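Local coordinates for protein complement factor MASP-3 (Homo sapiens, PDB 3DEM) that associates with mannan-binding lectin and ficolins through its CUB1-EGF-CUB2 region and, as a serine protease, takes part in the complement system of innate immunity, at residues W29-P34 against M95-R100; L41-F46 against T110-H115; V61-Q66 against L89-F94; E165-L170 against E192-I197. All blocks are in the same frame, centred on the assembly; numbering follows the deposited sequence.

Overall arrangement
Contacts 1, 2 and 3 all belong to the first CUB domain, a sandwich of two four-stranded antiparallel sheets. Contact 1 joins strands 25-32 and 94-101 of one sheet; contact 2 joins strands 37-47 and 111-120 of the other, their centres about 14 Å apart across a shared core. Along the chain their segments alternate, so the two sheets are interleaved. Contact 3, its centre about 9 Å from that of contact 1, falls between the paired segments of both. Contact 4 comes last, in the second CUB domain, across the chain's centre. Pairings distant in sequence thus hold the first CUB fold, while contact 4 belongs to a separate module, its nearest atoms about 35 Å or more away.

Contact 1. Residues W29-P34 against M95-R100; sequences WNITVP and MSITFR
The tight side of this antiparallel pair faces the interior, where I31, M95 and I97 are buried and W29 stands at the margin of the same face. W29 and I97 form a hydrogen-bonded pair, W29 N reaching I97 O at 2.7 Å and I97 N returning to W29 O at 2.9 Å. I31 and M95 repeat the pattern, with I31 N nearly along the C=O axis of M95, 2.7 Å from its O. CG of W29 is anti to the carbonyl carbon (chi1 -64°), which lays the indole along the neighbouring strand: CE3 meets CG2 of I97 at 3.9 Å, and CB of F99 comes to the ring edge at CZ3, 4.0 Å away. Deeper in, the CD1 tips of I31 and I97 touch at 3.8 Å, the two side chains meeting at a slant. The other face carries less: the exposed N30 offers OD1 to the buried S96, whose OG donates over 2.8 Å. The pairing runs on one step further, V33 bonding the backbone of S93. Strand 25-32 edges its sheet, strand 58-62 flanks 94-101 on the far side, and I39 and L41 of strand 37-47 cover the apolar face.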
loop_
_atom_site.group_PDB
_atom_site.type_symbol
_atom_site.label_atom_id
_atom_site.label_comp_id
_atom_site.label_asym_id
_atom_site.label_seq_id
_atom_site.Cartn_x
_atom_site.Cartn_y
_atom_site.Cartn_z
ATOM N N TRP A 29 -11.511 -18.335 -13.046
ATOM C CA TRP A 29 -10.615 -18.230 -11.899
ATOM C C TRP A 29 -11.292 -17.412 -10.813
ATOM O O TRP A 29 -11.677 -16.274 -11.053
ATOM C CB TRP A 29 -9.303 -17.542 -12.284
ATOM C CG TRP A 29 -8.496 -18.294 -13.285
ATOM C CD1 TRP A 29 -7.583 -19.275 -13.028
ATOM C CD2 TRP A 29 -8.518 -18.125 -14.706
ATOM N NE1 TRP A 29 -7.040 -19.732 -14.203
ATOM C CE2 TRP A 29 -7.594 -19.042 -15.248
ATOM C CE3 TRP A 29 -9.233 -17.294 -15.575
ATOM C CZ2 TRP A 29 -7.364 -19.149 -16.620
ATOM C CZ3 TRP A 29 -8.999 -17.401 -16.938
ATOM C CH2 TRP A 29 -8.074 -18.319 -17.445
ATOM N N ASN A 30 -11.434 -17.989 -9.625
ATOM C CA ASN A 30 -11.964 -17.246 -8.488
ATOM C C ASN A 30 -10.830 -16.758 -7.586
ATOM O O ASN A 30 -10.015 -17.549 -7.115
ATOM C CB ASN A 30 -12.966 -18.091 -7.694
ATOM C CG ASN A 30 -14.288 -18.281 -8.427
ATOM O OD1 ASN A 30 -14.550 -17.628 -9.438
ATOM N ND2 ASN A 30 -15.129 -19.176 -7.916
ATOM N N ILE A 31 -10.773 -15.449 -7.366
ATOM C CA ILE A 31 -9.726 -14.861 -6.536
ATOM C C ILE A 31 -10.308 -14.273 -5.258
ATOM O O ILE A 31 -11.118 -13.351 -5.301
ATOM C CB ILE A 31 -8.969 -13.748 -7.280
ATOM C CG1 ILE A 31 -8.440 -14.260 -8.622
ATOM C CG2 ILE A 31 -7.834 -13.215 -6.423
ATOM C CD1 ILE A 31 -7.971 -13.159 -9.538
ATOM N N THR A 32 -9.897 -14.812 -4.121
ATOM C CA THR A 32 -10.323 -14.283 -2.836
ATOM C C THR A 32 -9.110 -13.812 -2.046
ATOM O O THR A 32 -8.109 -14.518 -1.954
ATOM C CB THR A 32 -11.105 -15.331 -2.010
ATOM O OG1 THR A 32 -12.251 -15.767 -2.750
ATOM C CG2 THR A 32 -11.568 -14.742 -0.677
ATOM N N VAL A 33 -9.199 -12.604 -1.503
ATOM C CA VAL A 33 -8.181 -12.087 -0.592
ATOM C C VAL A 33 -8.797 -11.863 0.791
ATOM O O VAL A 33 -10.021 -11.844 0.931
ATOM C CB VAL A 33 -7.536 -10.779 -1.123
ATOM C CG1 VAL A 33 -6.734 -11.058 -2.389
ATOM C CG2 VAL A 33 -8.592 -9.705 -1.367
ATOM N N PRO A 34 -7.949 -11.707 1.821
ATOM C CA PRO A 34 -8.431 -11.509 3.184
ATOM C C PRO A 34 -9.235 -10.226 3.326
ATOM O O PRO A 34 -9.184 -9.362 2.450
ATOM C CB PRO A 34 -7.140 -11.402 4.005
ATOM C CG PRO A 34 -6.092 -12.033 3.167
ATOM C CD PRO A 34 -6.479 -11.721 1.759
ATOM N N MET A 95 -12.954 -11.560 -6.590
ATOM C CA MET A 95 -12.992 -11.312 -8.022
ATOM C C MET A 95 -13.055 -12.620 -8.799
ATOM O O MET A 95 -12.273 -13.535 -8.553
ATOM C CB MET A 95 -11.779 -10.490 -8.460
ATOM C CG MET A 95 -11.786 -10.103 -9.934
ATOM S SD MET A 95 -10.272 -9.249 -10.409
ATOM C CE MET A 95 -10.624 -7.580 -9.847
ATOM N N SER A 96 -13.996 -12.707 -9.731
ATOM C CA SER A 96 -14.110 -13.881 -10.583
ATOM C C SER A 96 -13.794 -13.491 -12.020
ATOM O O SER A 96 -14.245 -12.451 -12.506
ATOM C CB SER A 96 -15.515 -14.487 -10.480
ATOM O OG SER A 96 -15.593 -15.720 -11.176
ATOM N N ILE A 97 -13.001 -14.319 -12.686
ATOM C CA ILE A 97 -12.581 -14.062 -14.056
ATOM C C ILE A 97 -12.923 -15.262 -14.926
ATOM O O ILE A 97 -12.551 -16.391 -14.604
ATOM C CB ILE A 97 -11.057 -13.808 -14.135
ATOM C CG1 ILE A 97 -10.668 -12.590 -13.292
ATOM C CG2 ILE A 97 -10.605 -13.619 -15.583
ATOM C CD1 ILE A 97 -9.181 -12.455 -13.079
ATOM N N THR A 98 -13.630 -15.016 -16.022
ATOM C CA THR A 98 -13.955 -16.073 -16.971
ATOM C C THR A 98 -13.418 -15.749 -18.362
ATOM O O THR A 98 -13.703 -14.687 -18.917
ATOM C CB THR A 98 -15.481 -16.315 -17.050
ATOM O OG1 THR A 98 -15.954 -16.780 -15.781
ATOM C CG2 THR A 98 -15.823 -17.353 -18.125
ATOM N N PHE A 99 -12.621 -16.660 -18.909
ATOM C CA PHE A 99 -12.249 -16.589 -20.314
ATOM C C PHE A 99 -13.115 -17.563 -21.098
ATOM O O PHE A 99 -13.161 -18.751 -20.784
ATOM C CB PHE A 99 -10.770 -16.924 -20.516
ATOM C CG PHE A 99 -10.403 -17.195 -21.954
ATOM C CD1 PHE A 99 -10.257 -16.154 -22.858
ATOM C CD2 PHE A 99 -10.206 -18.494 -22.400
ATOM C CE1 PHE A 99 -9.926 -16.403 -24.181
ATOM C CE2 PHE A 99 -9.872 -18.752 -23.724
ATOM C CZ PHE A 99 -9.730 -17.703 -24.612
ATOM N N ARG A 100 -13.816 -17.060 -22.106
ATOM C CA ARG A 100 -14.628 -17.920 -22.949
ATOM C C ARG A 100 -14.222 -17.807 -24.405
ATOM O O ARG A 100 -13.986 -16.715 -24.916
ATOM C CB ARG A 100 -16.114 -17.591 -22.819
ATOM C CG ARG A 100 -17.002 -18.591 -23.550
ATOM C CD ARG A 100 -17.882 -17.906 -24.579
ATOM N NE ARG A 100 -18.651 -18.860 -25.368
ATOM C CZ ARG A 100 -19.488 -18.515 -26.340
ATOM N NH1 ARG A 100 -19.660 -17.236 -26.644
ATOM N NH2 ARG A 100 -20.152 -19.447 -27.011
#

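Contact 2. Residues L41-F46 against T110-H115; sequences LYFMHF and TGFDAH
Y42 lays one face of its ring against CB of H115, which sits 4.1 Å from the centroid of the Y42 ring and 26° off its normal. The two ring planes are 16° apart, but the rings are displaced along them (centroids 5.8 Å apart) and share little face. CG of Y42 takes the crowded position between backbone N and carbonyl carbon (chi1 59°), turning the ring over its partner strand. Y42 N to H115 O (3.0 Å) and H115 N to Y42 O (2.9 Å) bind the backbones. The register slips by one residue: M44 N goes to D113 O at 2.9 Å, while D113 N bonds H45 O from above its carbonyl plane. On the opposite, buried face, F43 brings CE1 to CD1 of F112 at 3.7 Å and packs CD1 against CB of A114. CD1 of F46 reaches CB of F112 at 3.8 Å. V59 of the facing sheet touches F43, F46 and F112. H139 of the second subunit stacks on H115 and hydrogen-bonds Y42 OH through ND1; F151 of that subunit stacks on H45. The slip is a beta bulge in a CUB sandwich sheet whose Y42-H45-H115 face meets the second subunit.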
loop_
_atom_site.group_PDB
_atom_site.type_symbol
_atom_site.label_atom_id
_atom_site.label_comp_id
_atom_site.label_asym_id
_atom_site.label_seq_id
_atom_site.Cartn_x
_atom_site.Cartn_y
_atom_site.Cartn_z
ATOM N N LEU A 41 -6.371 -5.897 -10.853
ATOM C CA LEU A 41 -6.105 -6.755 -12.007
ATOM C C LEU A 41 -5.670 -5.943 -13.224
ATOM O O LEU A 41 -6.284 -4.925 -13.549
ATOM C CB LEU A 41 -7.352 -7.574 -12.357
ATOM C CG LEU A 41 -7.289 -8.444 -13.619
ATOM C CD1 LEU A 41 -6.398 -9.665 -13.394
ATOM C CD2 LEU A 41 -8.671 -8.876 -14.044
ATOM N N TYR A 42 -4.609 -6.391 -13.893
ATOM C CA TYR A 42 -4.163 -5.755 -15.133
ATOM C C TYR A 42 -3.586 -6.755 -16.146
ATOM O O TYR A 42 -3.295 -7.903 -15.808
ATOM C CB TYR A 42 -3.171 -4.623 -14.845
ATOM C CG TYR A 42 -1.929 -5.055 -14.106
ATOM C CD1 TYR A 42 -0.782 -5.443 -14.796
ATOM C CD2 TYR A 42 -1.896 -5.069 -12.716
ATOM C CE1 TYR A 42 0.361 -5.838 -14.119
ATOM C CE2 TYR A 42 -0.761 -5.462 -12.031
ATOM C CZ TYR A 42 0.364 -5.846 -12.737
ATOM O OH TYR A 42 1.491 -6.231 -12.055
ATOM N N PHE A 43 -3.417 -6.313 -17.387
ATOM C CA PHE A 43 -3.006 -7.214 -18.461
ATOM C C PHE A 43 -1.719 -6.767 -19.137
ATOM O O PHE A 43 -1.513 -5.575 -19.363
ATOM C CB PHE A 43 -4.114 -7.340 -19.507
ATOM C CG PHE A 43 -5.395 -7.921 -18.974
ATOM C CD1 PHE A 43 -5.727 -9.246 -19.218
ATOM C CD2 PHE A 43 -6.276 -7.139 -18.237
ATOM C CE1 PHE A 43 -6.907 -9.781 -18.731
ATOM C CE2 PHE A 43 -7.459 -7.671 -17.749
ATOM C CZ PHE A 43 -7.773 -8.989 -17.996
ATOM N N MET A 44 -0.862 -7.733 -19.467
ATOM C CA MET A 44 0.386 -7.450 -20.177
ATOM C C MET A 44 0.286 -7.814 -21.654
ATOM O O MET A 44 1.089 -7.360 -22.467
ATOM C CB MET A 44 1.565 -8.190 -19.539
ATOM C CG MET A 44 1.769 -7.898 -18.062
ATOM S SD MET A 44 1.726 -6.139 -17.670
ATOM C CE MET A 44 3.060 -5.500 -18.671
ATOM N N HIS A 45 -0.693 -8.645 -21.990
ATOM C CA HIS A 45 -0.937 -9.046 -23.373
ATOM C C HIS A 45 -2.414 -9.382 -23.518
ATOM O O HIS A 45 -2.996 -10.035 -22.658
ATOM C CB HIS A 45 -0.072 -10.256 -23.752
ATOM C CG HIS A 45 -0.099 -10.588 -25.214
ATOM N ND1 HIS A 45 -0.940 -11.543 -25.746
ATOM C CD2 HIS A 45 0.613 -10.094 -26.255
ATOM C CE1 HIS A 45 -0.749 -11.620 -27.051
ATOM N NE2 HIS A 45 0.189 -10.750 -27.385
ATOM N N PHE A 46 -3.029 -8.923 -24.601
ATOM C CA PHE A 46 -4.440 -9.199 -24.828
ATOM C C PHE A 46 -4.768 -9.266 -26.315
ATOM O O PHE A 46 -4.681 -8.275 -27.035
ATOM C CB PHE A 46 -5.316 -8.160 -24.128
ATOM C CG PHE A 46 -6.749 -8.573 -24.002
ATOM C CD1 PHE A 46 -7.207 -9.179 -22.845
ATOM C CD2 PHE A 46 -7.639 -8.368 -25.046
ATOM C CE1 PHE A 46 -8.528 -9.565 -22.728
ATOM C CE2 PHE A 46 -8.961 -8.754 -24.936
ATOM C CZ PHE A 46 -9.407 -9.353 -23.779
ATOM N N THR A 110 -4.027 -15.132 -29.755
ATOM C CA THR A 110 -3.084 -15.691 -28.790
ATOM C C THR A 110 -3.490 -15.503 -27.330
ATOM O O THR A 110 -2.743 -15.871 -26.421
ATOM C CB THR A 110 -1.661 -15.137 -29.005
ATOM O OG1 THR A 110 -1.703 -13.704 -29.018
ATOM C CG2 THR A 110 -1.080 -15.646 -30.321
ATOM N N GLY A 111 -4.668 -14.931 -27.109
ATOM C CA GLY A 111 -5.230 -14.843 -25.766
ATOM C C GLY A 111 -4.703 -13.708 -24.905
ATOM O O GLY A 111 -4.491 -12.594 -25.389
ATOM N N PHE A 112 -4.492 -13.988 -23.621
ATOM C CA PHE A 112 -4.116 -12.942 -22.675
ATOM C C PHE A 112 -3.139 -13.400 -21.587
ATOM O O PHE A 112 -2.973 -14.594 -21.335
ATOM C CB PHE A 112 -5.371 -12.351 -22.025
ATOM C CG PHE A 112 -6.004 -13.254 -21.004
ATOM C CD1 PHE A 112 -5.690 -13.132 -19.658
ATOM C CD2 PHE A 112 -6.904 -14.234 -21.390
ATOM C CE1 PHE A 112 -6.267 -13.968 -18.718
ATOM C CE2 PHE A 112 -7.482 -15.074 -20.457
ATOM C CZ PHE A 112 -7.164 -14.941 -19.121
ATOM N N ASP A 113 -2.500 -12.422 -20.954
ATOM C CA ASP A 113 -1.616 -12.637 -19.820
ATOM C C ASP A 113 -1.997 -11.595 -18.765
ATOM O O ASP A 113 -1.913 -10.390 -19.014
ATOM C CB ASP A 113 -0.155 -12.479 -20.252
ATOM C CG ASP A 113 0.822 -12.567 -19.086
ATOM O OD1 ASP A 113 0.562 -13.335 -18.131
ATOM O OD2 ASP A 113 1.858 -11.867 -19.130
ATOM N N ALA A 114 -2.431 -12.059 -17.596
ATOM C CA ALA A 114 -2.937 -11.158 -16.566
ATOM C C ALA A 114 -2.248 -11.343 -15.215
ATOM O O ALA A 114 -1.744 -12.419 -14.898
ATOM C CB ALA A 114 -4.446 -11.307 -16.421
ATOM N N HIS A 115 -2.239 -10.274 -14.426
ATOM C CA HIS A 115 -1.606 -10.263 -13.116
ATOM C C HIS A 115 -2.526 -9.587 -12.115
ATOM O O HIS A 115 -3.158 -8.583 -12.430
ATOM C CB HIS A 115 -0.280 -9.506 -13.187
ATOM C CG HIS A 115 0.737 -10.160 -14.069
ATOM N ND1 HIS A 115 0.690 -10.083 -15.445
ATOM C CD2 HIS A 115 1.819 -10.916 -13.771
ATOM C CE1 HIS A 115 1.702 -10.760 -15.956
ATOM N NE2 HIS A 115 2.403 -11.273 -14.961
#

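Contact 3. Residues V61-Q66 against L89-F94; sequences VETEDQ and LSPGSF
Crowded first torsions set T63 and E64: OG1 of T63 (chi1 69°) and CG of E64 (chi1 46°) both lie between backbone N and carbonyl carbon, whereas CG of F94 is anti to its backbone N. For T63 this leaves CG2 anti to the carbonyl carbon, where it meets P91 CD tip to tip at 3.6 Å. For E64 a second bend at chi2 (-80°) folds the carboxylate back along F94, the two side chains running antiparallel. OE1 of E64 comes to 3.3 Å from CD2 of F94, obliquely to the ring, while T63 C lies at the ring edge. No hydrogen bond links the segments; each loop has internal bonds of its own. T63 N bonds Q66 O at 2.7 Å and T63 OG1 donates to the anti lone pair of D65 OD2. In 89-94, S90 OG donates to G92 O at 2.7 Å from above the carbonyl plane. L68 of strand 67-71 packs on T63 and P91. Two surface loops of the CUB beta-sandwich meet here: the beta-hairpin turn between strands 58-62 and 67-71, and the 89-94 loop leading from one sheet to the other.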
loop_
_atom_site.group_PDB
_atom_site.type_symbol
_atom_site.label_atom_id
_atom_site.label_comp_id
_atom_site.label_asym_id
_atom_site.label_seq_id
_atom_site.Cartn_x
_atom_site.Cartn_y
_atom_site.Cartn_z
ATOM N N VAL A 61 -14.786 -9.986 -16.110
ATOM C CA VAL A 61 -14.337 -9.765 -14.738
ATOM C C VAL A 61 -15.513 -9.318 -13.887
ATOM O O VAL A 61 -16.146 -8.299 -14.179
ATOM C CB VAL A 61 -13.229 -8.692 -14.669
ATOM C CG1 VAL A 61 -12.760 -8.498 -13.233
ATOM C CG2 VAL A 61 -12.059 -9.069 -15.580
ATOM N N GLU A 62 -15.809 -10.072 -12.835
ATOM C CA GLU A 62 -17.003 -9.802 -12.040
ATOM C C GLU A 62 -16.846 -10.151 -10.563
ATOM O O GLU A 62 -15.884 -10.806 -10.162
ATOM C CB GLU A 62 -18.197 -10.566 -12.617
ATOM C CG GLU A 62 -18.095 -12.067 -12.444
ATOM C CD GLU A 62 -19.051 -12.832 -13.339
ATOM O OE1 GLU A 62 -20.186 -12.353 -13.562
ATOM O OE2 GLU A 62 -18.663 -13.918 -13.817
ATOM N N THR A 63 -17.800 -9.697 -9.759
ATOM C CA THR A 63 -17.905 -10.124 -8.371
ATOM C C THR A 63 -19.070 -11.100 -8.266
ATOM O O THR A 63 -19.553 -11.606 -9.279
ATOM C CB THR A 63 -18.129 -8.942 -7.413
ATOM O OG1 THR A 63 -19.430 -8.385 -7.624
ATOM C CG2 THR A 63 -17.080 -7.870 -7.635
ATOM N N GLU A 64 -19.525 -11.361 -7.046
ATOM C CA GLU A 64 -20.603 -12.323 -6.837
ATOM C C GLU A 64 -21.973 -11.788 -7.264
ATOM O O GLU A 64 -22.933 -12.550 -7.364
ATOM C CB GLU A 64 -20.637 -12.791 -5.375
ATOM C CG GLU A 64 -20.514 -11.668 -4.342
ATOM C CD GLU A 64 -19.076 -11.202 -4.140
ATOM O OE1 GLU A 64 -18.325 -11.869 -3.396
ATOM O OE2 GLU A 64 -18.698 -10.161 -4.718
ATOM N N ASP A 65 -22.059 -10.485 -7.526
ATOM C CA ASP A 65 -23.344 -9.860 -7.841
ATOM C C ASP A 65 -23.221 -8.674 -8.795
ATOM O O ASP A 65 -24.172 -7.912 -8.972
ATOM C CB ASP A 65 -24.037 -9.410 -6.548
ATOM C CG ASP A 65 -23.212 -8.400 -5.762
ATOM O OD1 ASP A 65 -23.624 -8.024 -4.647
ATOM O OD2 ASP A 65 -22.147 -7.982 -6.254
ATOM N N GLN A 66 -22.054 -8.520 -9.412
ATOM C CA GLN A 66 -21.772 -7.330 -10.202
ATOM C C GLN A 66 -20.697 -7.602 -11.251
ATOM O O GLN A 66 -19.609 -8.065 -10.923
ATOM C CB GLN A 66 -21.328 -6.204 -9.260
ATOM C CG GLN A 66 -20.866 -4.916 -9.926
ATOM C CD GLN A 66 -20.371 -3.892 -8.907
ATOM O OE1 GLN A 66 -20.702 -3.967 -7.720
ATOM N NE2 GLN A 66 -19.569 -2.934 -9.366
ATOM N N LEU A 89 -10.230 -2.776 -10.572
ATOM C CA LEU A 89 -10.234 -2.880 -9.119
ATOM C C LEU A 89 -11.569 -3.436 -8.638
ATOM O O LEU A 89 -12.627 -2.926 -9.006
ATOM C CB LEU A 89 -9.975 -1.507 -8.498
ATOM C CG LEU A 89 -9.739 -1.414 -6.988
ATOM C CD1 LEU A 89 -8.443 -2.099 -6.585
ATOM C CD2 LEU A 89 -9.730 0.048 -6.533
ATOM N N SER A 90 -11.520 -4.489 -7.826
ATOM C CA SER A 90 -12.734 -5.047 -7.237
ATOM C C SER A 90 -13.193 -4.175 -6.073
ATOM O O SER A 90 -12.363 -3.598 -5.373
ATOM C CB SER A 90 -12.501 -6.480 -6.754
ATOM O OG SER A 90 -11.653 -6.510 -5.618
ATOM N N PRO A 91 -14.520 -4.072 -5.871
ATOM C CA PRO A 91 -15.083 -3.281 -4.775
ATOM C C PRO A 91 -14.779 -3.903 -3.417
ATOM O O PRO A 91 -14.586 -3.189 -2.434
ATOM C CB PRO A 91 -16.596 -3.324 -5.041
ATOM C CG PRO A 91 -16.745 -3.824 -6.444
ATOM C CD PRO A 91 -15.567 -4.701 -6.690
ATOM N N GLY A 92 -14.735 -5.231 -3.371
ATOM C CA GLY A 92 -14.468 -5.948 -2.130
ATOM C C GLY A 92 -13.308 -6.917 -2.260
ATOM O O GLY A 92 -12.379 -6.695 -3.035
ATOM N N SER A 93 -13.366 -8.008 -1.508
ATOM C CA SER A 93 -12.247 -8.937 -1.445
ATOM C C SER A 93 -12.414 -10.164 -2.342
ATOM O O SER A 93 -11.761 -11.186 -2.128
ATOM C CB SER A 93 -12.004 -9.368 0.005
ATOM O OG SER A 93 -13.073 -10.157 0.491
ATOM N N PHE A 94 -13.274 -10.059 -3.352
ATOM C CA PHE A 94 -13.511 -11.177 -4.262
ATOM C C PHE A 94 -13.558 -10.748 -5.726
ATOM O O PHE A 94 -14.141 -9.716 -6.066
ATOM C CB PHE A 94 -14.804 -11.916 -3.888
ATOM C CG PHE A 94 -15.202 -12.979 -4.876
ATOM C CD1 PHE A 94 -14.578 -14.214 -4.870
ATOM C CD2 PHE A 94 -16.200 -12.743 -5.809
ATOM C CE1 PHE A 94 -14.942 -15.198 -5.775
ATOM C CE2 PHE A 94 -16.566 -13.715 -6.717
ATOM C CZ PHE A 94 -15.937 -14.946 -6.702
#

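Contact 4. Residues E165-L170 against E192-I197; sequences ECSDNL and ECLYTI
Side chains, rather than a regular exchange of backbone bonds, fasten the irregular segment 165-170 alongside the edge strand 192-197, with a disulfide at one end. N169 imitates a peptide group: its OD1 accepts T196 N at 3.0 Å in the carbonyl plane, and its ND2 donates to L194 O at 2.9 Å from above the carbonyl plane, a less ideal bond. CG of N169 stands in the crowded position (chi1 61°), which turns the amide toward the strand; its plane lies 16° from that of the Y195 ring, with ND2 3.6 Å from Y195 CD1. Nearer the disulfide, S167 OG accepts a hydrogen bond from L194 N over 2.9 Å. The C166-C193 bridge (SG to SG 2.0 Å, chi3 -83°) ties the loop before strand 175-179 to strand 192-198, an outer strand of the second CUB sandwich. Beside it a water bridges the two segments, accepting from C166 N at 2.9 Å, donating to E192 O at 2.8 Å and to E165 OE2, and also bonding S167 OG. C166 O lies over one face of the Y195 ring toward its rim. At the other end CD1 of L170 touches CG2 of T196 at 3.9 Å.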
loop_
_atom_site.group_PDB
_atom_site.type_symbol
_atom_site.label_atom_id
_atom_site.label_comp_id
_atom_site.label_asym_id
_atom_site.label_seq_id
_atom_site.Cartn_x
_atom_site.Cartn_y
_atom_site.Cartn_z
ATOM N N GLU A 165 -13.103 12.003 31.260
ATOM C CA GLU A 165 -13.432 11.963 32.672
ATOM C C GLU A 165 -13.872 13.364 33.054
ATOM O O GLU A 165 -13.138 14.325 32.835
ATOM C CB GLU A 165 -12.233 11.505 33.503
ATOM C CG GLU A 165 -11.975 9.996 33.440
ATOM C CD GLU A 165 -13.203 9.156 33.813
ATOM O OE1 GLU A 165 -13.326 8.024 33.307
ATOM O OE2 GLU A 165 -14.060 9.615 34.607
ATOM N N CYS A 166 -15.082 13.486 33.592
ATOM C CA CYS A 166 -15.641 14.799 33.913
ATOM C C CYS A 166 -16.378 14.793 35.257
ATOM O O CYS A 166 -17.376 15.494 35.432
ATOM C CB CYS A 166 -16.575 15.266 32.782
ATOM S SG CYS A 166 -17.682 13.960 32.162
ATOM N N SER A 167 -15.875 14.006 36.203
ATOM C CA SER A 167 -16.547 13.839 37.485
ATOM C C SER A 167 -15.676 14.180 38.684
ATOM O O SER A 167 -16.153 14.167 39.817
ATOM C CB SER A 167 -17.072 12.410 37.626
ATOM O OG SER A 167 -18.061 12.145 36.645
ATOM N N ASP A 168 -14.400 14.466 38.441
ATOM C CA ASP A 168 -13.476 14.782 39.530
ATOM C C ASP A 168 -13.619 16.223 39.986
ATOM O O ASP A 168 -12.721 17.036 39.796
ATOM C CB ASP A 168 -12.030 14.486 39.124
ATOM C CG ASP A 168 -11.731 13.005 39.108
ATOM O OD1 ASP A 168 -12.675 12.212 39.321
ATOM O OD2 ASP A 168 -10.557 12.626 38.887
ATOM N N ASN A 169 -14.759 16.530 40.593
ATOM C CA ASN A 169 -15.049 17.889 41.014
ATOM C C ASN A 169 -15.832 17.929 42.321
ATOM O O ASN A 169 -16.401 16.924 42.754
ATOM C CB ASN A 169 -15.830 18.610 39.919
ATOM C CG ASN A 169 -17.168 17.942 39.630
ATOM O OD1 ASN A 169 -18.092 18.007 40.440
ATOM N ND2 ASN A 169 -17.272 17.288 38.476
ATOM N N LEU A 170 -15.851 19.099 42.941
ATOM C CA LEU A 170 -16.636 19.338 44.140
ATOM C C LEU A 170 -16.679 20.836 44.357
ATOM O O LEU A 170 -15.660 21.453 44.655
ATOM C CB LEU A 170 -16.033 18.625 45.356
ATOM C CG LEU A 170 -16.791 18.805 46.679
ATOM C CD1 LEU A 170 -18.189 18.214 46.593
ATOM C CD2 LEU A 170 -16.031 18.210 47.852
ATOM N N GLU A 192 -20.195 10.576 30.906
ATOM C CA GLU A 192 -21.079 10.518 32.053
ATOM C C GLU A 192 -20.485 11.415 33.134
ATOM O O GLU A 192 -19.624 10.984 33.899
ATOM C CB GLU A 192 -21.143 9.077 32.538
ATOM C CG GLU A 192 -22.138 8.794 33.646
ATOM C CD GLU A 192 -22.284 7.299 33.871
ATOM O OE1 GLU A 192 -23.351 6.757 33.513
ATOM O OE2 GLU A 192 -21.324 6.657 34.352
ATOM N N CYS A 193 -20.939 12.664 33.173
ATOM C CA CYS A 193 -20.362 13.671 34.055
ATOM C C CYS A 193 -21.175 13.843 35.322
ATOM O O CYS A 193 -22.395 14.013 35.267
ATOM C CB CYS A 193 -20.273 15.020 33.331
ATOM S SG CYS A 193 -19.438 14.929 31.743
ATOM N N LEU A 194 -20.488 13.805 36.459
ATOM C CA LEU A 194 -21.110 14.020 37.760
ATOM C C LEU A 194 -20.540 15.292 38.372
ATOM O O LEU A 194 -19.363 15.329 38.749
ATOM C CB LEU A 194 -20.839 12.834 38.689
ATOM C CG LEU A 194 -21.336 11.462 38.221
ATOM C CD1 LEU A 194 -20.758 10.335 39.072
ATOM C CD2 LEU A 194 -22.866 11.385 38.209
ATOM N N TYR A 195 -21.374 16.330 38.451
ATOM C CA TYR A 195 -20.999 17.585 39.084
ATOM C C TYR A 195 -21.676 17.694 40.440
ATOM O O TYR A 195 -22.901 17.565 40.544
ATOM C CB TYR A 195 -21.406 18.768 38.213
ATOM C CG TYR A 195 -20.910 18.686 36.790
ATOM C CD1 TYR A 195 -19.650 19.156 36.443
ATOM C CD2 TYR A 195 -21.715 18.150 35.785
ATOM C CE1 TYR A 195 -19.204 19.091 35.131
ATOM C CE2 TYR A 195 -21.277 18.074 34.481
ATOM C CZ TYR A 195 -20.026 18.541 34.160
ATOM O OH TYR A 195 -19.595 18.466 32.857
ATOM N N THR A 196 -20.885 17.944 41.476
ATOM C CA THR A 196 -21.404 17.939 42.837
ATOM C C THR A 196 -21.227 19.272 43.551
ATOM O O THR A 196 -20.104 19.769 43.695
ATOM C CB THR A 196 -20.730 16.831 43.664
ATOM O OG1 THR A 196 -20.796 15.605 42.937
ATOM C CG2 THR A 196 -21.418 16.657 45.007
ATOM N N ILE A 197 -22.343 19.847 43.992
ATOM C CA ILE A 197 -22.315 21.063 44.783
ATOM C C ILE A 197 -22.582 20.663 46.228
ATOM O O ILE A 197 -23.595 20.017 46.524
ATOM C CB ILE A 197 -23.356 22.100 44.299
ATOM C CG1 ILE A 197 -23.156 22.411 42.809
ATOM C CG2 ILE A 197 -23.275 23.385 45.140
ATOM C CD1 ILE A 197 -24.268 23.233 42.200
HETATM O O HOH W 1 -16.794 11.259 34.087
#